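Tartrate dehydrogenase/decarboxylase (Pseudomonas putida, PDB 3FLK) oxidises (+)-tartrate to oxaloglycolate with NAD, converts meso-tartrate to D-glycerate, and decarboxylates D-malate oxidatively to pyruvate, working as a homodimer. Local coordinates at the interface of chains A and B. Numbering follows the deposited sequence. Chains: chain A/B, Tartrate dehydrogenase/decarboxylase.

Contact 1 and contact 2 are neighbouring patches of one homodimer interface, the centres of their C-alpha atoms about 12 Å apart. Strand 156-164 of chain A runs through both, and A:Val157 is their common residue: one methyl branch serves contact 1, the other contact 2. Helix 199-211 of chain B is shared too, its first residue, B:Ser199, and the segment before it in contact 1, B:Tyr202 and B:Arg206 in contact 2. Contact 2 adds strand pairing between the subunits and a glutamate held by an arginine and a tyrosine of the other subunit. Two-fold symmetry repeats both patches with the chains exchanged.

Contact 1: the interface of chains A and B. Residues chain A 142, 144, 157-159; chain B 196-199.
A:Gln159 places CG anti to its backbone N (chi1 175°) and bends at chi2 (82°), which carries its terminal amide off strand 156-164 and against the start of helix 199-211 of chain B. B:Ile198, with CG1 beside its own backbone N (chi1 -59°), answers from the other subunit with two separate branches. The site belongs to the dimer interface of an isocitrate/isopropylmalate dehydrogenase family enzyme, where arm strands of one subunit meet the other. The CG2 methyl of B:Ile198 slants against CG1 of A:Val157 at 3.7 Å. CD1 of B:Ile198 points off roughly at a right angle to CG2 and lies 3.5 Å from the carbonyl carbon C of A:Leu144, so the side chain is wedged between strand and loop.

The amide end of A:Gln159 is less certain. As modelled, NE2 lies 3.1 Å from the backbone N of B:Ile198 and 3.1 Å from the backbone N of B:Ser199, where donor would face donor. A turned amide, with oxygen and nitrogen exchanged, would let the oxygen accept from these N-H groups at the helix start and may be the better reading. The modelled bond from NE2 to the hydroxyl OG of B:Ser199 is weak at 3.3 Å. Nearer the backbone, CB of A:Gln159 rests 4.0 Å from CB of B:Ser199.

A firmer polar link lies beside it: the backbone N of B:Ala197 donates to the carbonyl O of A:Ser142 at 3.1 Å. The hydroxyl OG of A:Ser142 accepts from the backbone N of A:Leu144 at 2.9 Å, bracing the loop that offers that carbonyl. The same hydroxyl sits near the modelled OE1 of A:Gln159, making a weak bond. B:Met196, a selenomethionine, brings its CB close to the amide. This chain B segment follows shortly after B:Asn194, a position that lines an NADH pocket, so the contact may help steady that part of the cofactor site.

Contact 2: the interface of chains A and B. Residues chain A 147, 151-153, 155, 157; chain B 163-165, 202, 206.
A:Val157 sets its CG2 methyl over the centre of the B:Tyr202 ring, 3.5 Å from the centroid, a CH-pi contact. CG of B:Arg206 covers the opposite face toward the rim, and CD1 of A:Ile147 approaches near CE1. Alongside, arm strands 156-164 of the two subunits join in an antiparallel beta bridge: A:Val157 N donates to B:Phe163 O at 2.7 Å, and B:Phe163 N to A:Val157 O at 2.9 Å.

Outward, A:Glu155 has CG anti to its backbone N (chi1 -169°) and an extended chain, bringing OE1 to the edge of the tyrosine ring, the carboxylate turned 88° from it. A:Glu155 OE1 accepts three bonds out of the carboxylate plane, the phenol OH from one side and both arginine nitrogens from the other. The phenol OH of B:Tyr202 donates to A:Glu155 OE1 at 2.6 Å. B:Arg165 NE meets A:Glu155 OE1 at 2.8 Å, also a salt bridge, and B:Arg165 NH2 reaches A:Glu155 OE1 at 3.0 Å. The other oxygen, OE2, accepts from the backbone N of A:Asn151 at 2.9 Å, fixing the carboxylate's rotation. An alanine here would probably leave the B:Tyr202 hydroxyl and B:Arg165 NE without their shared acceptor, and the guanidinium less firmly held. B:Arg165 N also bonds the carbonyl O of A:Glu155. At the rim, B:Arg206 NH1 lies over one guanidinium face of B:Arg165, while B:Arg165 NH2 reaches water 1 at 2.9 Å, which bridges to A:Asn151 OD1.

Contact 1: the interface of chains A and B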
loop_
_atom_site.group_PDB
_atom_site.type_symbol
_atom_site.label_atom_id
_atom_site.label_comp_id
_atom_site.label_asym_id
_atom_site.label_seq_id
_atom_site.Cartn_x
_atom_site.Cartn_y
_atom_site.Cartn_z
ATOM N N SER A 142 10.935 -12.538 0.882
ATOM C CA SER A 142 11.850 -13.543 0.383
ATOM C C SER A 142 13.297 -13.165 0.657
ATOM O O SER A 142 13.646 -11.983 0.718
ATOM C CB SER A 142 11.627 -13.713 -1.121
ATOM O OG SER A 142 12.647 -14.492 -1.716
ATOM N N LEU A 144 15.443 -15.042 -1.293
ATOM C CA LEU A 144 15.916 -15.758 -2.473
ATOM C C LEU A 144 16.341 -14.784 -3.557
ATOM O O LEU A 144 15.618 -13.835 -3.878
ATOM C CB LEU A 144 14.827 -16.683 -3.025
ATOM C CG LEU A 144 14.030 -17.543 -2.042
ATOM C CD1 LEU A 144 12.738 -17.979 -2.689
ATOM C CD2 LEU A 144 14.824 -18.741 -1.565
ATOM N N VAL A 157 20.549 -6.699 -9.058
ATOM C CA VAL A 157 19.990 -7.332 -7.866
ATOM C C VAL A 157 18.698 -8.069 -8.231
ATOM O O VAL A 157 17.796 -7.490 -8.837
ATOM C CB VAL A 157 19.739 -6.300 -6.739
ATOM C CG1 VAL A 157 18.913 -6.901 -5.608
ATOM C CG2 VAL A 157 21.063 -5.778 -6.200
ATOM N N ILE A 158 18.635 -9.351 -7.872
ATOM C CA ILE A 158 17.480 -10.199 -8.171
ATOM C C ILE A 158 16.818 -10.679 -6.884
ATOM O O ILE A 158 17.496 -11.083 -5.935
ATOM C CB ILE A 158 17.883 -11.422 -9.025
ATOM C CG1 ILE A 158 18.725 -10.978 -10.222
ATOM C CG2 ILE A 158 16.646 -12.179 -9.504
ATOM C CD1 ILE A 158 19.823 -11.937 -10.584
ATOM N N GLN A 159 15.489 -10.637 -6.872
ATOM C CA GLN A 159 14.686 -11.046 -5.727
ATOM C C GLN A 159 13.526 -11.926 -6.218
ATOM O O GLN A 159 12.720 -11.479 -7.029
ATOM C CB GLN A 159 14.155 -9.795 -5.018
ATOM C CG GLN A 159 13.198 -10.049 -3.861
ATOM C CD GLN A 159 13.915 -10.368 -2.571
ATOM O OE1 GLN A 159 14.074 -11.535 -2.210
ATOM N NE2 GLN A 159 14.366 -9.335 -1.871
HETATM N N MSE B 196 11.605 -7.848 2.521
HETATM C CA MSE B 196 12.325 -8.119 1.276
HETATM C C MSE B 196 13.831 -8.019 1.514
HETATM O O MSE B 196 14.410 -6.937 1.448
HETATM C CB MSE B 196 11.852 -7.177 0.168
HETATM C CG MSE B 196 10.654 -7.714 -0.602
HETATM SE SE MSE B 196 9.204 -6.427 -0.800
HETATM C CE MSE B 196 10.014 -5.157 -2.031
ATOM N N ALA B 197 14.450 -9.166 1.784
ATOM C CA ALA B 197 15.805 -9.227 2.342
ATOM C C ALA B 197 16.951 -8.880 1.387
ATOM O O ALA B 197 18.080 -8.671 1.835
ATOM C CB ALA B 197 16.048 -10.591 2.984
ATOM N N ILE B 198 16.667 -8.815 0.089
ATOM C CA ILE B 198 17.716 -8.558 -0.908
ATOM C C ILE B 198 17.537 -7.230 -1.658
ATOM O O ILE B 198 18.439 -6.385 -1.662
ATOM C CB ILE B 198 17.887 -9.749 -1.891
ATOM C CG1 ILE B 198 18.256 -11.017 -1.115
ATOM C CG2 ILE B 198 18.962 -9.436 -2.943
ATOM C CD1 ILE B 198 18.201 -12.290 -1.924
ATOM N N SER B 199 16.370 -7.054 -2.275
ATOM C CA SER B 199 16.069 -5.876 -3.088
ATOM C C SER B 199 16.029 -4.570 -2.291
ATOM O O SER B 199 16.602 -3.563 -2.712
ATOM C CB SER B 199 14.738 -6.066 -3.820
ATOM O OG SER B 199 13.674 -6.232 -2.899
#

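Contact 2: the interface of chains A and B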
loop_
_atom_site.group_PDB
_atom_site.type_symbol
_atom_site.label_atom_id
_atom_site.label_comp_id
_atom_site.label_asym_id
_atom_site.label_seq_id
_atom_site.Cartn_x
_atom_site.Cartn_y
_atom_site.Cartn_z
ATOM N N ILE A 147 22.989 -10.742 -5.673
ATOM C CA ILE A 147 23.596 -9.628 -6.391
ATOM C C ILE A 147 24.665 -10.105 -7.382
ATOM O O ILE A 147 25.474 -10.980 -7.065
ATOM C CB ILE A 147 24.163 -8.565 -5.399
ATOM C CG1 ILE A 147 24.682 -7.327 -6.142
ATOM C CG2 ILE A 147 25.227 -9.180 -4.476
ATOM C CD1 ILE A 147 24.754 -6.079 -5.270
ATOM N N ASN A 151 29.296 -3.696 -6.875
ATOM C CA ASN A 151 30.204 -2.541 -6.825
ATOM C C ASN A 151 30.686 -2.038 -8.190
ATOM O O ASN A 151 31.698 -1.339 -8.277
ATOM C CB ASN A 151 31.393 -2.810 -5.886
ATOM C CG ASN A 151 30.961 -3.094 -4.456
ATOM O OD1 ASN A 151 30.047 -2.458 -3.927
ATOM N ND2 ASN A 151 31.625 -4.051 -3.821
ATOM N N THR A 152 29.960 -2.394 -9.249
ATOM C CA THR A 152 30.245 -1.897 -10.599
ATOM C C THR A 152 28.994 -1.267 -11.214
ATOM O O THR A 152 27.889 -1.433 -10.699
ATOM C CB THR A 152 30.781 -3.010 -11.556
ATOM O OG1 THR A 152 29.709 -3.870 -11.968
ATOM C CG2 THR A 152 31.887 -3.838 -10.903
ATOM N N GLU A 153 29.182 -0.551 -12.320
ATOM C CA GLU A 153 28.088 0.064 -13.067
ATOM C C GLU A 153 27.061 -0.973 -13.561
ATOM O O GLU A 153 25.896 -0.642 -13.785
ATOM C CB GLU A 153 28.664 0.862 -14.246
ATOM C CG GLU A 153 27.711 1.863 -14.899
ATOM C CD GLU A 153 28.363 2.648 -16.039
ATOM O OE1 GLU A 153 28.988 2.026 -16.933
ATOM O OE2 GLU A 153 28.246 3.893 -16.049
ATOM N N GLU A 155 26.035 -3.614 -11.910
ATOM C CA GLU A 155 25.418 -4.232 -10.738
ATOM C C GLU A 155 23.928 -4.540 -10.939
ATOM O O GLU A 155 23.151 -3.665 -11.321
ATOM C CB GLU A 155 25.614 -3.311 -9.533
ATOM C CG GLU A 155 25.264 -3.892 -8.180
ATOM C CD GLU A 155 25.706 -2.975 -7.051
ATOM O OE1 GLU A 155 25.264 -1.805 -7.019
ATOM O OE2 GLU A 155 26.511 -3.415 -6.205
ATOM N N VAL A 157 20.549 -6.699 -9.058
ATOM C CA VAL A 157 19.990 -7.332 -7.866
ATOM C C VAL A 157 18.698 -8.069 -8.231
ATOM O O VAL A 157 17.796 -7.490 -8.837
ATOM C CB VAL A 157 19.739 -6.300 -6.739
ATOM C CG1 VAL A 157 18.913 -6.901 -5.608
ATOM C CG2 VAL A 157 21.063 -5.778 -6.200
ATOM N N PHE B 163 16.283 -5.258 -9.918
ATOM C CA PHE B 163 16.769 -3.903 -9.714
ATOM C C PHE B 163 18.209 -3.816 -10.211
ATOM O O PHE B 163 18.997 -4.739 -10.008
ATOM C CB PHE B 163 16.687 -3.512 -8.236
ATOM C CG PHE B 163 15.286 -3.515 -7.679
ATOM C CD1 PHE B 163 14.569 -2.329 -7.561
ATOM C CD2 PHE B 163 14.687 -4.704 -7.266
ATOM C CE1 PHE B 163 13.274 -2.323 -7.039
ATOM C CE2 PHE B 163 13.387 -4.711 -6.751
ATOM C CZ PHE B 163 12.685 -3.516 -6.631
ATOM N N THR B 164 18.541 -2.715 -10.879
ATOM C CA THR B 164 19.900 -2.488 -11.372
ATOM C C THR B 164 20.445 -1.195 -10.779
ATOM O O THR B 164 19.674 -0.293 -10.462
ATOM C CB THR B 164 19.944 -2.393 -12.917
ATOM O OG1 THR B 164 19.192 -1.253 -13.355
ATOM C CG2 THR B 164 19.379 -3.662 -13.562
ATOM N N ARG B 165 21.766 -1.102 -10.632
ATOM C CA ARG B 165 22.382 0.137 -10.148
ATOM C C ARG B 165 22.012 1.312 -11.047
ATOM O O ARG B 165 21.657 2.382 -10.555
ATOM C CB ARG B 165 23.905 0.018 -10.028
ATOM C CG ARG B 165 24.572 1.320 -9.576
ATOM C CD ARG B 165 26.062 1.180 -9.363
ATOM N NE ARG B 165 26.368 0.461 -8.132
ATOM C CZ ARG B 165 27.469 0.637 -7.411
ATOM N NH1 ARG B 165 28.383 1.528 -7.782
ATOM N NH2 ARG B 165 27.653 -0.073 -6.308
ATOM N N TYR B 202 19.227 -3.192 -0.592
ATOM C CA TYR B 202 20.001 -2.632 -1.699
ATOM C C TYR B 202 19.516 -1.230 -2.074
ATOM O O TYR B 202 20.322 -0.313 -2.242
ATOM C CB TYR B 202 19.961 -3.548 -2.925
ATOM C CG TYR B 202 20.680 -2.952 -4.111
ATOM C CD1 TYR B 202 22.070 -2.956 -4.172
ATOM C CD2 TYR B 202 19.971 -2.366 -5.159
ATOM C CE1 TYR B 202 22.739 -2.402 -5.250
ATOM C CE2 TYR B 202 20.633 -1.804 -6.244
ATOM C CZ TYR B 202 22.019 -1.832 -6.281
ATOM O OH TYR B 202 22.686 -1.287 -7.345
ATOM N N ARG B 206 21.684 2.329 -1.902
ATOM C CA ARG B 206 21.817 3.300 -2.988
ATOM C C ARG B 206 21.228 4.667 -2.635
ATOM O O ARG B 206 21.728 5.698 -3.092
ATOM C CB ARG B 206 21.213 2.773 -4.298
ATOM C CG ARG B 206 21.865 1.492 -4.856
ATOM C CD ARG B 206 23.401 1.549 -4.839
ATOM N NE ARG B 206 23.944 2.559 -5.748
ATOM C CZ ARG B 206 25.183 3.043 -5.679
ATOM N NH1 ARG B 206 26.017 2.618 -4.737
ATOM N NH2 ARG B 206 25.590 3.953 -6.556
HETATM O O HOH W 1 29.734 0.202 -4.360
#